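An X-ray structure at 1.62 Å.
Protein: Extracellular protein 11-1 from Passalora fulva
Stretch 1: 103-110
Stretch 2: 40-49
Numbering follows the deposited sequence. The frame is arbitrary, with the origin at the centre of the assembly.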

ATOM      1  N   PRO A 103     -10.408   1.743   4.299  1.00 20.19           N
ATOM      2  CA  PRO A 103     -10.877   2.802   3.396  1.00 18.94           C
ATOM      3  C   PRO A 103      -9.744   3.783   3.073  1.00 18.34           C
ATOM      4  O   PRO A 103      -9.681   4.217   1.908  1.00 19.48           O
ATOM      5  CB  PRO A 103     -12.076   3.463   4.126  1.00 21.62           C
ATOM      6  CG  PRO A 103     -11.925   3.049   5.557  1.00 21.09           C
ATOM      7  CD  PRO A 103     -11.230   1.693   5.534  1.00 20.08           C
ATOM      8  N   TYR A 104      -8.943   4.163   4.082  1.00 17.46           N
ATOM      9  CA  TYR A 104      -7.805   5.099   3.882  1.00 18.48           C
ATOM     10  C   TYR A 104      -6.878   4.530   2.794  1.00 17.79           C
ATOM     11  O   TYR A 104      -6.531   5.231   1.841  1.00 17.82           O
ATOM     12  CB  TYR A 104      -7.063   5.361   5.187  1.00 18.24           C
ATOM     13  CG  TYR A 104      -5.741   6.054   5.002  1.00 17.58           C
ATOM     14  CD1 TYR A 104      -5.630   7.423   4.766  1.00 18.64           C
ATOM     15  CD2 TYR A 104      -4.560   5.342   5.085  1.00 19.27           C
ATOM     16  CE1 TYR A 104      -4.404   8.044   4.562  1.00 19.05           C
ATOM     17  CE2 TYR A 104      -3.326   5.939   4.882  1.00 18.63           C
ATOM     18  CZ  TYR A 104      -3.235   7.291   4.622  1.00 20.19           C
ATOM     19  OH  TYR A 104      -1.988   7.805   4.420  1.00 21.66           O
ATOM     20  N   THR A 105      -6.428   3.278   2.944  1.00 17.19           N
ATOM     21  CA  THR A 105      -5.496   2.623   1.987  1.00 18.10           C
ATOM     22  C   THR A 105      -6.112   2.631   0.592  1.00 17.09           C
ATOM     23  O   THR A 105      -5.446   2.985  -0.409  1.00 18.35           O
ATOM     24  CB  THR A 105      -5.125   1.200   2.438  1.00 19.39           C
ATOM     25  OG1 THR A 105      -4.556   1.289   3.749  1.00 18.34           O
ATOM     26  CG2 THR A 105      -4.202   0.576   1.406  1.00 18.80           C
ATOM     27  N   GLU A 106      -7.382   2.264   0.492  1.00 17.94           N
ATOM     28  CA  GLU A 106      -8.059   2.203  -0.833  1.00 18.80           C
ATOM     29  C   GLU A 106      -8.133   3.590  -1.485  1.00 17.72           C
ATOM     30  O   GLU A 106      -7.890   3.655  -2.712  1.00 19.18           O
ATOM     31  CB  GLU A 106      -9.419   1.533  -0.691  1.00 19.89           C
ATOM     32  CG  GLU A 106      -9.280   0.084  -0.375  1.00 19.52           C
ATOM     33  CD  GLU A 106     -10.607  -0.656  -0.279  1.00 25.72           C
ATOM     34  OE1 GLU A 106     -11.646   0.068  -0.175  1.00 29.41           O
ATOM     35  OE2 GLU A 106     -10.627  -1.932  -0.385  1.00 23.88           O
ATOM     36  N   ARG A 107      -8.354   4.667  -0.706  1.00 19.58           N
ATOM     37  CA  ARG A 107      -8.337   6.061  -1.258  1.00 20.16           C
ATOM     38  C   ARG A 107      -6.931   6.464  -1.719  1.00 21.30           C
ATOM     39  O   ARG A 107      -6.798   7.037  -2.805  1.00 24.73           O
ATOM     40  CB  ARG A 107      -8.899   7.079  -0.263  1.00 20.12           C
ATOM     41  CG  ARG A 107     -10.395   6.874  -0.001  1.00 19.84           C
ATOM     42  CD  ARG A 107     -11.003   8.101   0.665  1.00 21.75           C
ATOM     43  NE  ARG A 107     -10.274   8.492   1.873  1.00 19.93           N
ATOM     44  CZ  ARG A 107     -10.506   8.015   3.091  1.00 20.06           C
ATOM     45  NH1 ARG A 107     -11.520   7.203   3.303  1.00 21.25           N
ATOM     46  NH2 ARG A 107      -9.765   8.421   4.113  1.00 20.39           N
ATOM     47  N   VAL A 108      -5.914   6.161  -0.933  1.00 18.75           N
ATOM     48  CA  VAL A 108      -4.532   6.645  -1.174  1.00 18.87           C
ATOM     49  C   VAL A 108      -3.870   5.824  -2.296  1.00 18.81           C
ATOM     50  O   VAL A 108      -3.163   6.439  -3.124  1.00 18.82           O
ATOM     51  CB  VAL A 108      -3.758   6.609   0.162  1.00 22.75           C
ATOM     52  CG1 VAL A 108      -2.259   6.702  -0.033  1.00 24.02           C
ATOM     53  CG2 VAL A 108      -4.292   7.711   1.077  1.00 25.11           C
ATOM     54  N   LEU A 109      -3.973   4.485  -2.275  1.00 17.93           N
ATOM     55  CA  LEU A 109      -3.327   3.585  -3.258  1.00 18.94           C
ATOM     56  C   LEU A 109      -4.253   3.339  -4.459  1.00 19.44           C
ATOM     57  O   LEU A 109      -3.726   2.972  -5.549  1.00 20.43           O
ATOM     58  CB  LEU A 109      -2.906   2.259  -2.596  1.00 18.16           C
ATOM     59  CG  LEU A 109      -1.487   2.242  -2.018  1.00 17.66           C
ATOM     60  CD1 LEU A 109      -1.321   3.268  -0.911  1.00 22.51           C
ATOM     61  CD2 LEU A 109      -1.064   0.875  -1.513  1.00 18.89           C
ATOM     62  N   GLY A 110      -5.579   3.445  -4.298  1.00 17.78           N
ATOM     63  CA  GLY A 110      -6.520   3.325  -5.432  1.00 17.96           C
ATOM     64  C   GLY A 110      -6.772   1.898  -5.854  1.00 18.30           C
ATOM     65  O   GLY A 110      -7.260   1.682  -6.999  1.00 18.88           O
TER
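Stretch 2, residues 40-49: LWKKNDACQG

Stretch 2 is an irregular segment that runs along the last turns of the helix 103-109. Its direction is opposite to that of the helix. Trp41 and Lys42 lie at the C-terminal end, near Leu109 and Val108, and Gln48 reaches Tyr104. The two stretches bury 516 Å² between them.

Leu40 makes no contact; its side chain starts sideways and its end leads away from the helix. Trp41 has an extended backbone (phi/psi -55/140) and a chi1 in the m well. Leu109 CD1 sits over one face of the Trp41 indole, 3.6 Å from the centroid of its six-membered ring, in a CH-pi contact. Val108 CG1 packs 4.2 Å from Trp41 CB.

Lys42 is also extended (-71/121). Its backbone N donates a hydrogen bond to Val108 O at 2.9 Å. That carbonyl is in the last turn of the helix, where no amide of stretch 1 takes it up. It also receives a CA-H...O contact from Trp41 CA at 3.3 Å. The long Lys42 side chain passes Arg107, with CD 3.2 Å from Arg107 O.

Lys43 and Asn44 do not touch the helix. The CA-to-CB bonds of both point away from it. Lys43 NZ instead turns back to bond Trp41 O at 3.0 Å.

Asp45 points toward the helix and forms a salt bridge with Arg107. Arg107 NE donates to Asp45 OD1 at 2.8 Å, and Arg107 NH2 to Asp45 OD2 at 2.9 Å. Both bonds are nearly linear, so the two groups meet edge to edge. Asp45 CB also lies 4.0 Å from Val108 CG2.

A type I turn runs from Asp45 to Gln48, closed by Gln48 N to Asp45 O at 2.9 Å. Cys47 N braces Asp45 OD2 at 2.9 Å. Cys47 CB lies 4.0 Å from Tyr104 CD1. Finally, Tyr104 OH donates to Gln48 OE1 at 2.6 Å. Gly49 is out of reach.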

ATOM      1  N   LEU A  40       2.310   8.001  -7.703  1.00 20.31           N
ATOM      2  CA  LEU A  40       0.867   8.225  -7.995  1.00 20.72           C
ATOM      3  C   LEU A  40      -0.016   8.122  -6.751  1.00 19.20           C
ATOM      4  O   LEU A  40      -1.202   8.494  -6.832  1.00 19.38           O
ATOM      5  CB  LEU A  40       0.427   7.181  -9.009  1.00 24.44           C
ATOM      6  CG  LEU A  40       1.031   7.362 -10.399  1.00 29.78           C
ATOM      7  CD1 LEU A  40       0.677   6.170 -11.286  1.00 31.45           C
ATOM      8  CD2 LEU A  40       0.536   8.681 -11.007  1.00 29.53           C
ATOM      9  N   TRP A  41       0.481   7.569  -5.647  1.00 18.10           N
ATOM     10  CA  TRP A  41      -0.323   7.519  -4.399  1.00 18.58           C
ATOM     11  C   TRP A  41      -0.783   8.934  -4.043  1.00 20.65           C
ATOM     12  O   TRP A  41       0.016   9.888  -4.209  1.00 21.50           O
ATOM     13  CB  TRP A  41       0.421   6.905  -3.207  1.00 17.75           C
ATOM     14  CG  TRP A  41       0.882   5.496  -3.370  1.00 17.42           C
ATOM     15  CD1 TRP A  41       0.790   4.684  -4.462  1.00 17.43           C
ATOM     16  CD2 TRP A  41       1.563   4.752  -2.349  1.00 17.63           C
ATOM     17  NE1 TRP A  41       1.343   3.465  -4.172  1.00 18.25           N
ATOM     18  CE2 TRP A  41       1.841   3.482  -2.887  1.00 17.07           C
ATOM     19  CE3 TRP A  41       1.963   5.042  -1.029  1.00 18.24           C
ATOM     20  CZ2 TRP A  41       2.526   2.510  -2.135  1.00 17.84           C
ATOM     21  CZ3 TRP A  41       2.586   4.067  -0.283  1.00 17.45           C
ATOM     22  CH2 TRP A  41       2.865   2.813  -0.832  1.00 18.53           C
ATOM     23  N   LYS A  42      -2.016   9.053  -3.581  1.00 21.76           N
ATOM     24  CA  LYS A  42      -2.599  10.344  -3.141  1.00 23.71           C
ATOM     25  C   LYS A  42      -1.934  10.747  -1.825  1.00 21.98           C
ATOM     26  O   LYS A  42      -2.071  10.015  -0.818  1.00 22.47           O
ATOM     27  CB  LYS A  42      -4.092  10.274  -2.825  1.00 30.88           C
ATOM     28  CG  LYS A  42      -5.053  10.132  -3.986  1.00 45.65           C
ATOM     29  CD  LYS A  42      -6.504  10.132  -3.445  1.00 63.81           C
ATOM     30  CE  LYS A  42      -7.551   9.819  -4.513  1.00 86.59           C
ATOM     31  NZ  LYS A  42      -8.914   9.646  -3.942  1.00 95.93           N
ATOM     32  N   LYS A  43      -1.284  11.902  -1.789  1.00 25.10           N
ATOM     33  CA  LYS A  43      -0.521  12.319  -0.551  1.00 27.04           C
ATOM     34  C   LYS A  43      -1.267  13.441   0.201  1.00 27.09           C
ATOM     35  O   LYS A  43      -0.801  13.827   1.308  1.00 24.98           O
ATOM     36  CB  LYS A  43       0.948  12.563  -0.935  1.00 30.00           C
ATOM     37  CG  LYS A  43       1.523  11.375  -1.716  1.00 29.60           C
ATOM     38  CD  LYS A  43       2.943  11.049  -1.566  1.00 32.74           C
ATOM     39  CE  LYS A  43       3.298   9.790  -2.331  1.00 32.04           C
ATOM     40  NZ  LYS A  43       2.951   9.952  -3.761  1.00 28.34           N
ATOM     41  N   ASN A  44      -2.474  13.789  -0.245  1.00 23.01           N
ATOM     42  CA  ASN A  44      -3.290  14.855   0.379  1.00 26.71           C
ATOM     43  C   ASN A  44      -4.693  14.339   0.678  1.00 26.97           C
ATOM     44  O   ASN A  44      -5.649  15.137   0.634  1.00 27.12           O
ATOM     45  CB  ASN A  44      -3.339  16.100  -0.497  1.00 30.45           C
ATOM     46  CG  ASN A  44      -3.990  15.799  -1.821  1.00 35.39           C
ATOM     47  OD1 ASN A  44      -4.212  14.633  -2.156  1.00 31.29           O
ATOM     48  ND2 ASN A  44      -4.304  16.842  -2.578  1.00 41.08           N
ATOM     49  N   ASP A  45      -4.805  13.090   1.130  1.00 22.62           N
ATOM     50  CA  ASP A  45      -6.099  12.599   1.666  1.00 23.84           C
ATOM     51  C   ASP A  45      -6.535  13.472   2.862  1.00 22.74           C
ATOM     52  O   ASP A  45      -5.672  13.922   3.638  1.00 21.99           O
ATOM     53  CB  ASP A  45      -6.014  11.129   2.058  1.00 22.71           C
ATOM     54  CG  ASP A  45      -7.362  10.531   2.436  1.00 24.91           C
ATOM     55  OD1 ASP A  45      -8.134  10.261   1.498  1.00 27.00           O
ATOM     56  OD2 ASP A  45      -7.622  10.352   3.654  1.00 25.49           O
ATOM     57  N   ALA A  46      -7.840  13.653   3.049  1.00 23.78           N
ATOM     58  CA  ALA A  46      -8.410  14.371   4.205  1.00 24.57           C
ATOM     59  C   ALA A  46      -7.872  13.791   5.522  1.00 25.29           C
ATOM     60  O   ALA A  46      -7.705  14.577   6.496  1.00 23.26           O
ATOM     61  CB  ALA A  46      -9.914  14.283   4.148  1.00 26.71           C
ATOM     62  N   CYS A  47      -7.633  12.463   5.607  1.00 21.80           N
ATOM     63  CA  CYS A  47      -7.110  11.778   6.836  1.00 22.42           C
ATOM     64  C   CYS A  47      -5.595  11.933   7.024  1.00 21.20           C
ATOM     65  O   CYS A  47      -5.089  11.490   8.075  1.00 21.85           O
ATOM     66  CB  CYS A  47      -7.470  10.301   6.844  1.00 24.80           C
ATOM     67  SG  CYS A  47      -9.273  10.118   6.848  1.00 27.34           S
ATOM     68  N   GLN A  48      -4.883  12.539   6.085  1.00 20.34           N
ATOM     69  CA  GLN A  48      -3.402  12.663   6.166  1.00 20.53           C
ATOM     70  C   GLN A  48      -3.025  13.735   7.224  1.00 21.89           C
ATOM     71  O   GLN A  48      -3.526  14.867   7.133  1.00 21.59           O
ATOM     72  CB  GLN A  48      -2.784  13.058   4.814  1.00 22.31           C
ATOM     73  CG  GLN A  48      -1.322  12.650   4.687  1.00 23.75           C
ATOM     74  CD  GLN A  48      -1.172  11.135   4.690  1.00 23.15           C
ATOM     75  OE1 GLN A  48      -1.939  10.423   4.042  1.00 22.58           O
ATOM     76  NE2 GLN A  48      -0.178  10.654   5.416  1.00 20.49           N
ATOM     77  N   GLY A  49      -2.128  13.407   8.161  1.00 21.46           N
ATOM     78  CA  GLY A  49      -1.444  14.386   9.008  1.00 21.06           C
ATOM     79  C   GLY A  49      -0.186  14.895   8.355  1.00 22.83           C
ATOM     80  O   GLY A  49      -0.066  14.917   7.099  1.00 22.10           O
TER